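Periplasmic oligopeptide-binding protein (Burkholderia pseudomallei, PDB 3ZS6) probably binds oligopeptides in the periplasm and delivers them to an ABC transporter for uptake, and holds a bound peptide in this structure. Local coordinates at residues A[261-266]-A[402-407]; A[298-303]-A[474-479]; A[350-355]-A[381-386]. All coordinates share one frame; numbering follows the deposited sequence. Where two conformers were deposited one is given.

Interaction 1: residues A[261-266]-A[402-407]; sequences TYYYYL and ARDGWF
Y263 meets D404 because its CG sits between its own backbone N and carbonyl carbon (chi1 72°), and the ring comes back over the neighbouring strand. The two side chains lie side by side and point the same way. D404 CB rests over one ring face, 3.8 Å from the centroid of the Y263 ring and offset toward the rim, in a CH-pi contact. The carboxylate is turned only 16° from the ring plane. Two waters lie at the polar ends. One is within bonding distance of Y263 OH and D404 OD1. The other bridges Y263 OH and D404 OD2. D404 OD1 also accepts G405 N at 2.6 Å on its anti lone pair, which limits rotation of the carboxylate. Y265 CD1 packs on A402 CB at 3.9 Å on this same side of the sheet.

R403 lies on the other side of the sheet, with Y262 and Y264. Its CG is anti to the backbone N (chi1 -155°), and the chain bends at chi2 and chi3. Y262 crosses it at about a right angle, with Y262 OH 3.3 Å from R403 CG. That hydroxyl is hydrogen-bonded to H361. The Y264 ring turns its edge to R403 CG, 4.0 Å from Y264 CE1. G405 has no side chain, and R403 NH1 lies close to where one would point.

The strands are antiparallel and share six backbone hydrogen bonds. In the Y263-D404 pair, D404 N reaches Y263 O at 2.8 Å.

Outside the two strands, R403 NH1 forms a salt bridge with the backbone of the bound peptide, and G405 and F407 add backbone hydrogen bonds to the peptide. The pairing therefore builds part of the peptide site. The buried D404 carboxylate is met by G405 N and water, which probably helps to stabilise its negative charge.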
loop_
_atom_site.group_PDB
_atom_site.type_symbol
_atom_site.label_atom_id
_atom_site.label_comp_id
_atom_site.label_asym_id
_atom_site.label_seq_id
_atom_site.Cartn_x
_atom_site.Cartn_y
_atom_site.Cartn_z
ATOM N N THR A 261 -3.186 -2.561 -7.433
ATOM C CA THR A 261 -3.684 -3.801 -8.027
ATOM C C THR A 261 -4.462 -4.634 -7.011
ATOM O O THR A 261 -3.998 -4.865 -5.893
ATOM C CB THR A 261 -2.510 -4.648 -8.586
ATOM O OG1 THR A 261 -1.759 -3.868 -9.524
ATOM C CG2 THR A 261 -3.014 -5.924 -9.278
ATOM N N TYR A 262 -5.644 -5.084 -7.419
ATOM C CA TYR A 262 -6.502 -5.934 -6.609
ATOM C C TYR A 262 -6.221 -7.373 -7.040
ATOM O O TYR A 262 -6.247 -7.693 -8.234
ATOM C CB TYR A 262 -7.966 -5.564 -6.879
ATOM C CG TYR A 262 -9.028 -6.186 -5.984
ATOM C CD1 TYR A 262 -9.298 -7.550 -6.024
ATOM C CD2 TYR A 262 -9.804 -5.393 -5.147
ATOM C CE1 TYR A 262 -10.292 -8.111 -5.223
ATOM C CE2 TYR A 262 -10.801 -5.943 -4.351
ATOM C CZ TYR A 262 -11.043 -7.302 -4.394
ATOM O OH TYR A 262 -12.036 -7.853 -3.602
ATOM N N TYR A 263 -5.922 -8.234 -6.078
ATOM C CA TYR A 263 -5.525 -9.596 -6.410
ATOM C C TYR A 263 -5.786 -10.581 -5.280
ATOM O O TYR A 263 -5.948 -10.194 -4.110
ATOM C CB TYR A 263 -4.048 -9.644 -6.814
ATOM C CG TYR A 263 -3.068 -9.452 -5.669
ATOM C CD1 TYR A 263 -2.592 -10.540 -4.947
ATOM C CD2 TYR A 263 -2.610 -8.176 -5.319
ATOM C CE1 TYR A 263 -1.682 -10.371 -3.901
ATOM C CE2 TYR A 263 -1.691 -7.993 -4.275
ATOM C CZ TYR A 263 -1.236 -9.097 -3.574
ATOM O OH TYR A 263 -0.336 -8.939 -2.545
ATOM N N TYR A 264 -5.829 -11.862 -5.638
ATOM C CA TYR A 264 -5.999 -12.903 -4.642
ATOM C C TYR A 264 -4.660 -13.535 -4.282
ATOM O O TYR A 264 -3.917 -14.034 -5.133
ATOM C CB TYR A 264 -6.996 -13.969 -5.107
ATOM C CG TYR A 264 -8.452 -13.603 -4.888
ATOM C CD1 TYR A 264 -8.815 -12.525 -4.095
ATOM C CD2 TYR A 264 -9.464 -14.346 -5.473
ATOM C CE1 TYR A 264 -10.157 -12.198 -3.896
ATOM C CE2 TYR A 264 -10.799 -14.034 -5.275
ATOM C CZ TYR A 264 -11.146 -12.957 -4.488
ATOM O OH TYR A 264 -12.488 -12.654 -4.299
ATOM N N TYR A 265 -4.363 -13.475 -2.998
ATOM C CA TYR A 265 -3.229 -14.150 -2.411
ATOM C C TYR A 265 -3.467 -15.642 -2.539
ATOM O O TYR A 265 -4.604 -16.104 -2.416
ATOM C CB TYR A 265 -3.188 -13.720 -0.949
ATOM C CG TYR A 265 -2.456 -14.555 0.071
ATOM C CD1 TYR A 265 -2.927 -15.807 0.455
ATOM C CD2 TYR A 265 -1.354 -14.034 0.737
ATOM C CE1 TYR A 265 -2.281 -16.541 1.437
ATOM C CE2 TYR A 265 -0.703 -14.753 1.710
ATOM C CZ TYR A 265 -1.168 -16.003 2.060
ATOM O OH TYR A 265 -0.515 -16.704 3.039
ATOM N N LEU A 266 -2.401 -16.376 -2.839
ATOM C CA LEU A 266 -2.423 -17.840 -2.816
ATOM C C LEU A 266 -1.276 -18.325 -1.936
ATOM O O LEU A 266 -0.132 -17.892 -2.101
ATOM C CB LEU A 266 -2.241 -18.423 -4.223
ATOM C CG LEU A 266 -3.262 -18.103 -5.315
ATOM C CD1 LEU A 266 -2.828 -18.769 -6.628
ATOM C CD2 LEU A 266 -4.680 -18.550 -4.932
ATOM N N ALA A 402 -6.869 -15.638 -0.395
ATOM C CA ALA A 402 -7.254 -14.471 0.398
ATOM C C ALA A 402 -7.343 -13.200 -0.445
ATOM O O ALA A 402 -6.561 -12.999 -1.373
ATOM C CB ALA A 402 -6.287 -14.275 1.567
ATOM N N ARG A 403 -8.325 -12.362 -0.124
ATOM C CA ARG A 403 -8.442 -11.046 -0.740
ATOM C C ARG A 403 -7.173 -10.245 -0.392
ATOM O O ARG A 403 -6.751 -10.191 0.773
ATOM C CB ARG A 403 -9.698 -10.334 -0.225
ATOM C CG ARG A 403 -10.258 -9.264 -1.182
ATOM C CD ARG A 403 -9.288 -8.089 -1.325
ATOM N NE ARG A 403 -9.141 -7.375 -0.065
ATOM C CZ ARG A 403 -8.331 -6.332 0.129
ATOM N NH1 ARG A 403 -7.572 -5.873 -0.860
ATOM N NH2 ARG A 403 -8.282 -5.743 1.321
ATOM N N ASP A 404 -6.551 -9.652 -1.404
ATOM C CA ASP A 404 -5.358 -8.834 -1.186
ATOM C C ASP A 404 -5.369 -7.663 -2.169
ATOM O O ASP A 404 -6.302 -7.521 -2.957
ATOM C CB ASP A 404 -4.083 -9.664 -1.353
ATOM C CG ASP A 404 -2.926 -9.166 -0.472
ATOM O OD1 ASP A 404 -2.787 -7.940 -0.277
ATOM O OD2 ASP A 404 -2.151 -10.009 0.021
ATOM N N GLY A 405 -4.332 -6.836 -2.121
ATOM C CA GLY A 405 -4.259 -5.644 -2.949
ATOM C C GLY A 405 -3.081 -4.792 -2.515
ATOM O O GLY A 405 -2.793 -4.685 -1.323
ATOM N N TRP A 406 -2.402 -4.180 -3.480
ATOM C CA TRP A 406 -1.206 -3.394 -3.183
ATOM C C TRP A 406 -1.287 -2.034 -3.865
ATOM O O TRP A 406 -1.571 -1.952 -5.062
ATOM C CB TRP A 406 0.032 -4.155 -3.668
ATOM C CG TRP A 406 1.357 -3.521 -3.346
ATOM C CD1 TRP A 406 2.156 -2.809 -4.196
ATOM C CD2 TRP A 406 2.052 -3.576 -2.096
ATOM N NE1 TRP A 406 3.302 -2.407 -3.552
ATOM C CE2 TRP A 406 3.268 -2.872 -2.261
ATOM C CE3 TRP A 406 1.765 -4.147 -0.850
ATOM C CZ2 TRP A 406 4.190 -2.715 -1.226
ATOM C CZ3 TRP A 406 2.690 -3.998 0.180
ATOM C CH2 TRP A 406 3.888 -3.289 -0.017
ATOM N N PHE A 407 -1.062 -0.977 -3.087
ATOM C CA PHE A 407 -0.923 0.391 -3.592
ATOM C C PHE A 407 0.556 0.706 -3.726
ATOM O O PHE A 407 1.336 0.453 -2.798
ATOM C CB PHE A 407 -1.535 1.397 -2.604
ATOM C CG PHE A 407 -2.956 1.764 -2.912
ATOM C CD1 PHE A 407 -3.998 0.923 -2.552
ATOM C CD2 PHE A 407 -3.252 2.955 -3.563
ATOM C CE1 PHE A 407 -5.309 1.258 -2.840
ATOM C CE2 PHE A 407 -4.567 3.301 -3.852
ATOM C CZ PHE A 407 -5.594 2.452 -3.490
HETATM O O HOH W 1 -0.343 -7.065 -0.718
HETATM O O HOH W 2 0.442 -11.007 -1.368
#

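Interaction 2: residues A[298-303]-A[474-479]; sequences AGEVPM and QYSADR
M303 and Q474 cross obliquely, and the sulfur makes the closest approach. M303 SD lies 3.5 Å from Q474 CB and also comes close to Q474 N. The Q474 chain is extended, with CG anti to the backbone N, and its amide NE2 is bonded to Q258 O. Q474 N donates to V301 O at 2.8 Å.

E300 approaches differently. Its chain bends at chi2 (88°), which brings CD near S476 CB, with E300 OE2 3.6 Å from S476 CB. E300 CG lies 3.5 Å from Q474 O. The carboxylate is shared out. E300 OE1 accepts A298 N at 2.9 Å and is also bonded to T296 OG1. E300 OE2 accepts a hydrogen bond from a water, and that water accepts one from S476 N, so it links the two segments.

S476 OG is anti to its backbone N (chi1 162°) and donates to A298 O at 2.8 Å. S476 OG also accepts D478 N at 3.2 Å, which makes an ST turn. A298 CB packs beside this hydroxyl.

The segment 298-303 follows helix 288-296, and E300 touches T292 of that helix. It lies along strand 470-480, to which M303 adds a backbone hydrogen bond at L472. Strand 253-258 also flanks 470-480: Y475 makes a backbone hydrogen bond with its Q258, D478 OD1 accepts from its G256 N, and V301 packs on its L257.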
loop_
_atom_site.group_PDB
_atom_site.type_symbol
_atom_site.label_atom_id
_atom_site.label_comp_id
_atom_site.label_asym_id
_atom_site.label_seq_id
_atom_site.Cartn_x
_atom_site.Cartn_y
_atom_site.Cartn_z
ATOM N N ALA A 298 -16.895 0.474 -11.555
ATOM C CA ALA A 298 -16.361 1.788 -11.244
ATOM C C ALA A 298 -15.158 2.126 -12.124
ATOM O O ALA A 298 -14.310 2.932 -11.747
ATOM C CB ALA A 298 -16.014 1.888 -9.760
ATOM N N GLY A 299 -15.103 1.511 -13.304
ATOM C CA GLY A 299 -14.022 1.748 -14.245
ATOM C C GLY A 299 -12.799 0.854 -14.083
ATOM O O GLY A 299 -11.804 1.030 -14.790
ATOM N N GLU A 300 -12.863 -0.102 -13.160
ATOM C CA GLU A 300 -11.735 -1.007 -12.929
ATOM C C GLU A 300 -11.316 -1.715 -14.220
ATOM O O GLU A 300 -12.159 -2.107 -15.019
ATOM C CB GLU A 300 -12.074 -2.041 -11.851
ATOM C CG GLU A 300 -12.207 -1.459 -10.451
ATOM C CD GLU A 300 -13.609 -0.978 -10.133
ATOM O OE1 GLU A 300 -14.486 -1.036 -11.025
ATOM O OE2 GLU A 300 -13.834 -0.543 -8.982
ATOM N N VAL A 301 -10.011 -1.885 -14.410
ATOM C CA VAL A 301 -9.480 -2.496 -15.630
ATOM C C VAL A 301 -8.932 -3.906 -15.370
ATOM O O VAL A 301 -8.100 -4.095 -14.486
ATOM C CB VAL A 301 -8.353 -1.624 -16.235
ATOM C CG1 VAL A 301 -7.729 -2.314 -17.446
ATOM C CG2 VAL A 301 -8.893 -0.247 -16.610
ATOM N N PRO A 302 -9.390 -4.901 -16.146
ATOM C CA PRO A 302 -8.873 -6.261 -15.939
ATOM C C PRO A 302 -7.347 -6.297 -15.886
ATOM O O PRO A 302 -6.684 -5.600 -16.654
ATOM C CB PRO A 302 -9.407 -7.024 -17.157
ATOM C CG PRO A 302 -10.703 -6.317 -17.478
ATOM C CD PRO A 302 -10.393 -4.849 -17.226
ATOM N N MET A 303 -6.799 -7.070 -14.950
ATOM C CA MET A 303 -5.349 -7.226 -14.839
ATOM C C MET A 303 -4.955 -8.697 -14.718
ATOM O O MET A 303 -5.696 -9.500 -14.143
ATOM C CB MET A 303 -4.787 -6.430 -13.655
ATOM C CG MET A 303 -4.689 -4.929 -13.906
ATOM S SD MET A 303 -3.894 -4.007 -12.566
ATOM C CE MET A 303 -2.200 -4.613 -12.650
ATOM N N GLN A 474 -7.224 -3.419 -11.885
ATOM C CA GLN A 474 -6.600 -2.217 -11.366
ATOM C C GLN A 474 -7.623 -1.455 -10.539
ATOM O O GLN A 474 -8.746 -1.240 -10.991
ATOM C CB GLN A 474 -6.105 -1.338 -12.520
ATOM C CG GLN A 474 -5.381 -0.068 -12.068
ATOM C CD GLN A 474 -4.787 0.690 -13.240
ATOM O OE1 GLN A 474 -4.881 0.249 -14.387
ATOM N NE2 GLN A 474 -4.168 1.833 -12.958
ATOM N N TYR A 475 -7.240 -1.059 -9.326
ATOM C CA TYR A 475 -8.123 -0.269 -8.463
ATOM C C TYR A 475 -8.608 1.010 -9.138
ATOM O O TYR A 475 -7.855 1.675 -9.845
ATOM C CB TYR A 475 -7.417 0.137 -7.165
ATOM C CG TYR A 475 -7.484 -0.879 -6.049
ATOM C CD1 TYR A 475 -6.503 -1.851 -5.913
ATOM C CD2 TYR A 475 -8.517 -0.849 -5.115
ATOM C CE1 TYR A 475 -6.542 -2.774 -4.879
ATOM C CE2 TYR A 475 -8.570 -1.772 -4.080
ATOM C CZ TYR A 475 -7.579 -2.733 -3.970
ATOM O OH TYR A 475 -7.620 -3.653 -2.947
ATOM N N SER A 476 -9.870 1.342 -8.893
ATOM C CA SER A 476 -10.435 2.632 -9.268
ATOM C C SER A 476 -10.305 3.598 -8.086
ATOM O O SER A 476 -10.516 3.208 -6.940
ATOM C CB SER A 476 -11.904 2.465 -9.650
ATOM O OG SER A 476 -12.591 3.701 -9.614
ATOM N N ALA A 477 -9.958 4.852 -8.374
ATOM C CA ALA A 477 -9.748 5.873 -7.348
ATOM C C ALA A 477 -11.047 6.579 -6.941
ATOM O O ALA A 477 -11.044 7.469 -6.078
ATOM C CB ALA A 477 -8.736 6.910 -7.851
ATOM N N ASP A 478 -12.145 6.186 -7.579
ATOM C CA ASP A 478 -13.446 6.811 -7.375
ATOM C C ASP A 478 -13.831 6.914 -5.907
ATOM O O ASP A 478 -13.858 5.914 -5.188
ATOM C CB ASP A 478 -14.538 6.042 -8.130
ATOM C CG ASP A 478 -14.412 6.170 -9.640
ATOM O OD1 ASP A 478 -13.348 6.609 -10.120
ATOM O OD2 ASP A 478 -15.374 5.805 -10.346
ATOM N N ARG A 479 -14.137 8.133 -5.476
ATOM C CA ARG A 479 -14.630 8.377 -4.128
ATOM C C ARG A 479 -15.431 9.681 -4.106
ATOM O O ARG A 479 -15.382 10.462 -5.066
ATOM C CB ARG A 479 -13.473 8.427 -3.117
ATOM C CG ARG A 479 -12.526 9.625 -3.265
ATOM C CD ARG A 479 -11.777 9.921 -1.950
ATOM N NE ARG A 479 -11.068 8.744 -1.442
ATOM C CZ ARG A 479 -9.811 8.434 -1.755
ATOM N NH1 ARG A 479 -9.108 9.209 -2.579
ATOM N NH2 ARG A 479 -9.256 7.337 -1.252
HETATM O O HOH W 3 -11.660 -0.317 -7.448
#

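Interaction 3: residues A[350-355]-A[381-386]; sequences TFTLTY and KLENVE
K381 O receives L353 N at 2.6 Å, a short and nearly straight bond (166° at the hydrogen). T352 CA also approaches this oxygen, in a CA-H...O contact of 3.4 Å. E383 O is held in the same way, by Y355 N at 2.9 Å and by T354 CA. The strands run parallel and pair T352 with K381 through to Y355 with N384.

Y355 CG lies between its backbone N and carbonyl carbon (chi1 66°). N384 CB sits over one face of the ring, 3.9 Å from the Y355 ring centroid. The amide of N384 turns away, and its ND2 bonds T357 OG1. On the same side, L353 and L382 lie side by side, with L353 CD2 3.9 Å from L382 CD1. Helix 359-376 covers this side.

On the opposite side, T354 and E383 point the same way. T354 CG2 meets V385 CG2 at 4.0 Å, and both residues pack on L390 of helix 387-395.

The strands and helix 359-376 make a beta-alpha-beta crossover. The backbone carries most of the polar bonding. L353, L382 and the Y355 ring face helix 359-376, while K381 is exposed to solvent on the other side.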
loop_
_atom_site.group_PDB
_atom_site.type_symbol
_atom_site.label_atom_id
_atom_site.label_comp_id
_atom_site.label_asym_id
_atom_site.label_seq_id
_atom_site.Cartn_x
_atom_site.Cartn_y
_atom_site.Cartn_z
ATOM N N THR A 350 -10.929 -28.459 -2.461
ATOM C CA THR A 350 -11.692 -27.528 -1.642
ATOM C C THR A 350 -10.745 -26.559 -0.944
ATOM O O THR A 350 -9.766 -26.986 -0.333
ATOM C CB THR A 350 -12.532 -28.274 -0.593
ATOM O OG1 THR A 350 -13.474 -29.108 -1.268
ATOM C CG2 THR A 350 -13.286 -27.290 0.294
ATOM N N PHE A 351 -11.029 -25.261 -1.060
ATOM C CA PHE A 351 -10.252 -24.224 -0.384
ATOM C C PHE A 351 -11.150 -23.324 0.454
ATOM O O PHE A 351 -12.357 -23.252 0.236
ATOM C CB PHE A 351 -9.514 -23.326 -1.388
ATOM C CG PHE A 351 -8.554 -24.054 -2.278
ATOM C CD1 PHE A 351 -7.359 -24.550 -1.775
ATOM C CD2 PHE A 351 -8.843 -24.238 -3.618
ATOM C CE1 PHE A 351 -6.474 -25.213 -2.591
ATOM C CE2 PHE A 351 -7.959 -24.906 -4.442
ATOM C CZ PHE A 351 -6.772 -25.391 -3.925
ATOM N N THR A 352 -10.546 -22.623 1.407
ATOM C CA THR A 352 -11.235 -21.545 2.101
ATOM C C THR A 352 -10.794 -20.219 1.480
ATOM O O THR A 352 -9.599 -19.992 1.268
ATOM C CB THR A 352 -10.939 -21.574 3.615
ATOM O OG1 THR A 352 -11.554 -22.734 4.194
ATOM C CG2 THR A 352 -11.484 -20.331 4.304
ATOM N N LEU A 353 -11.763 -19.368 1.152
ATOM C CA LEU A 353 -11.479 -18.045 0.587
ATOM C C LEU A 353 -11.769 -16.966 1.632
ATOM O O LEU A 353 -12.926 -16.693 1.970
ATOM C CB LEU A 353 -12.301 -17.811 -0.688
ATOM C CG LEU A 353 -12.327 -16.425 -1.350
ATOM C CD1 LEU A 353 -10.930 -15.895 -1.609
ATOM C CD2 LEU A 353 -13.131 -16.468 -2.658
ATOM N N THR A 354 -10.716 -16.360 2.154
ATOM C CA THR A 354 -10.878 -15.388 3.226
ATOM C C THR A 354 -10.767 -13.955 2.701
ATOM O O THR A 354 -9.873 -13.648 1.914
ATOM C CB THR A 354 -9.836 -15.624 4.327
ATOM O OG1 THR A 354 -9.877 -16.999 4.732
ATOM C CG2 THR A 354 -10.104 -14.725 5.527
ATOM N N TYR A 355 -11.674 -13.083 3.139
ATOM C CA TYR A 355 -11.604 -11.664 2.781
ATOM C C TYR A 355 -11.973 -10.801 3.981
ATOM O O TYR A 355 -12.585 -11.286 4.931
ATOM C CB TYR A 355 -12.543 -11.347 1.615
ATOM C CG TYR A 355 -14.003 -11.510 1.964
ATOM C CD1 TYR A 355 -14.636 -12.741 1.837
ATOM C CD2 TYR A 355 -14.749 -10.437 2.431
ATOM C CE1 TYR A 355 -15.974 -12.897 2.162
ATOM C CE2 TYR A 355 -16.097 -10.582 2.755
ATOM C CZ TYR A 355 -16.700 -11.815 2.619
ATOM O OH TYR A 355 -18.033 -11.971 2.948
ATOM N N LYS A 381 -14.866 -22.026 0.001
ATOM C CA LYS A 381 -15.751 -21.626 1.087
ATOM C C LYS A 381 -15.381 -20.227 1.582
ATOM O O LYS A 381 -14.226 -19.968 1.922
ATOM C CB LYS A 381 -15.686 -22.639 2.233
ATOM C CG LYS A 381 -16.082 -24.061 1.819
ATOM C CD LYS A 381 -16.049 -25.035 2.988
ATOM C CE LYS A 381 -16.599 -26.400 2.573
ATOM N NZ LYS A 381 -16.439 -27.455 3.623
ATOM N N LEU A 382 -16.366 -19.333 1.628
ATOM C CA LEU A 382 -16.117 -17.939 1.986
ATOM C C LEU A 382 -16.047 -17.739 3.492
ATOM O O LEU A 382 -16.788 -18.358 4.252
ATOM C CB LEU A 382 -17.188 -17.020 1.392
ATOM C CG LEU A 382 -16.885 -16.400 0.027
ATOM C CD1 LEU A 382 -16.550 -17.472 -0.990
ATOM C CD2 LEU A 382 -18.049 -15.545 -0.451
ATOM N N GLU A 383 -15.151 -16.857 3.909
ATOM C CA GLU A 383 -14.960 -16.540 5.310
ATOM C C GLU A 383 -14.541 -15.073 5.395
ATOM O O GLU A 383 -13.647 -14.634 4.667
ATOM C CB GLU A 383 -13.898 -17.476 5.899
ATOM C CG GLU A 383 -13.194 -16.982 7.148
ATOM C CD GLU A 383 -12.151 -17.979 7.648
ATOM O OE1 GLU A 383 -12.556 -19.061 8.133
ATOM O OE2 GLU A 383 -10.932 -17.686 7.545
ATOM N N ASN A 384 -15.212 -14.306 6.253
ATOM C CA ASN A 384 -14.912 -12.886 6.379
ATOM C C ASN A 384 -14.309 -12.569 7.739
ATOM O O ASN A 384 -14.778 -13.070 8.755
ATOM C CB ASN A 384 -16.159 -12.031 6.116
ATOM C CG ASN A 384 -17.242 -12.213 7.185
ATOM O OD1 ASN A 384 -17.836 -13.285 7.307
ATOM N ND2 ASN A 384 -17.506 -11.161 7.949
ATOM N N VAL A 385 -13.252 -11.759 7.746
ATOM C CA VAL A 385 -12.615 -11.331 8.991
ATOM C C VAL A 385 -12.295 -9.844 8.959
ATOM O O VAL A 385 -12.348 -9.205 7.899
ATOM C CB VAL A 385 -11.288 -12.078 9.246
ATOM C CG1 VAL A 385 -11.523 -13.577 9.362
ATOM C CG2 VAL A 385 -10.279 -11.759 8.144
ATOM N N GLU A 386 -11.949 -9.299 10.125
ATOM C CA GLU A 386 -11.457 -7.932 10.221
ATOM C C GLU A 386 -10.143 -7.796 9.443
ATOM O O GLU A 386 -9.330 -8.728 9.400
ATOM C CB GLU A 386 -11.237 -7.539 11.688
ATOM C CG GLU A 386 -10.610 -6.171 11.854
ATOM C CD GLU A 386 -10.471 -5.756 13.312
ATOM O OE1 GLU A 386 -10.613 -6.626 14.200
ATOM O OE2 GLU A 386 -10.225 -4.553 13.563
#

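All three contacts belong to one mixed sheet. Strand 260-266 lies between 470-480 and 401-407, and 401-407 in turn pairs with 350-356. The centre of interaction 1 is about 14 Å from those of interactions 2 and 3, which are about 23 Å apart. Interaction 1 touches both: T261 meets M303, and R403 N probably bonds T354 O. Interactions 2 and 3 do not touch. Along the chain, interactions 1 and 2 alternate their segments, and interaction 3 is nested inside both loops. The sheet thus joins distant parts of the chain, and interactions 1 and 2 bring R403 and Y475 to the bound peptide.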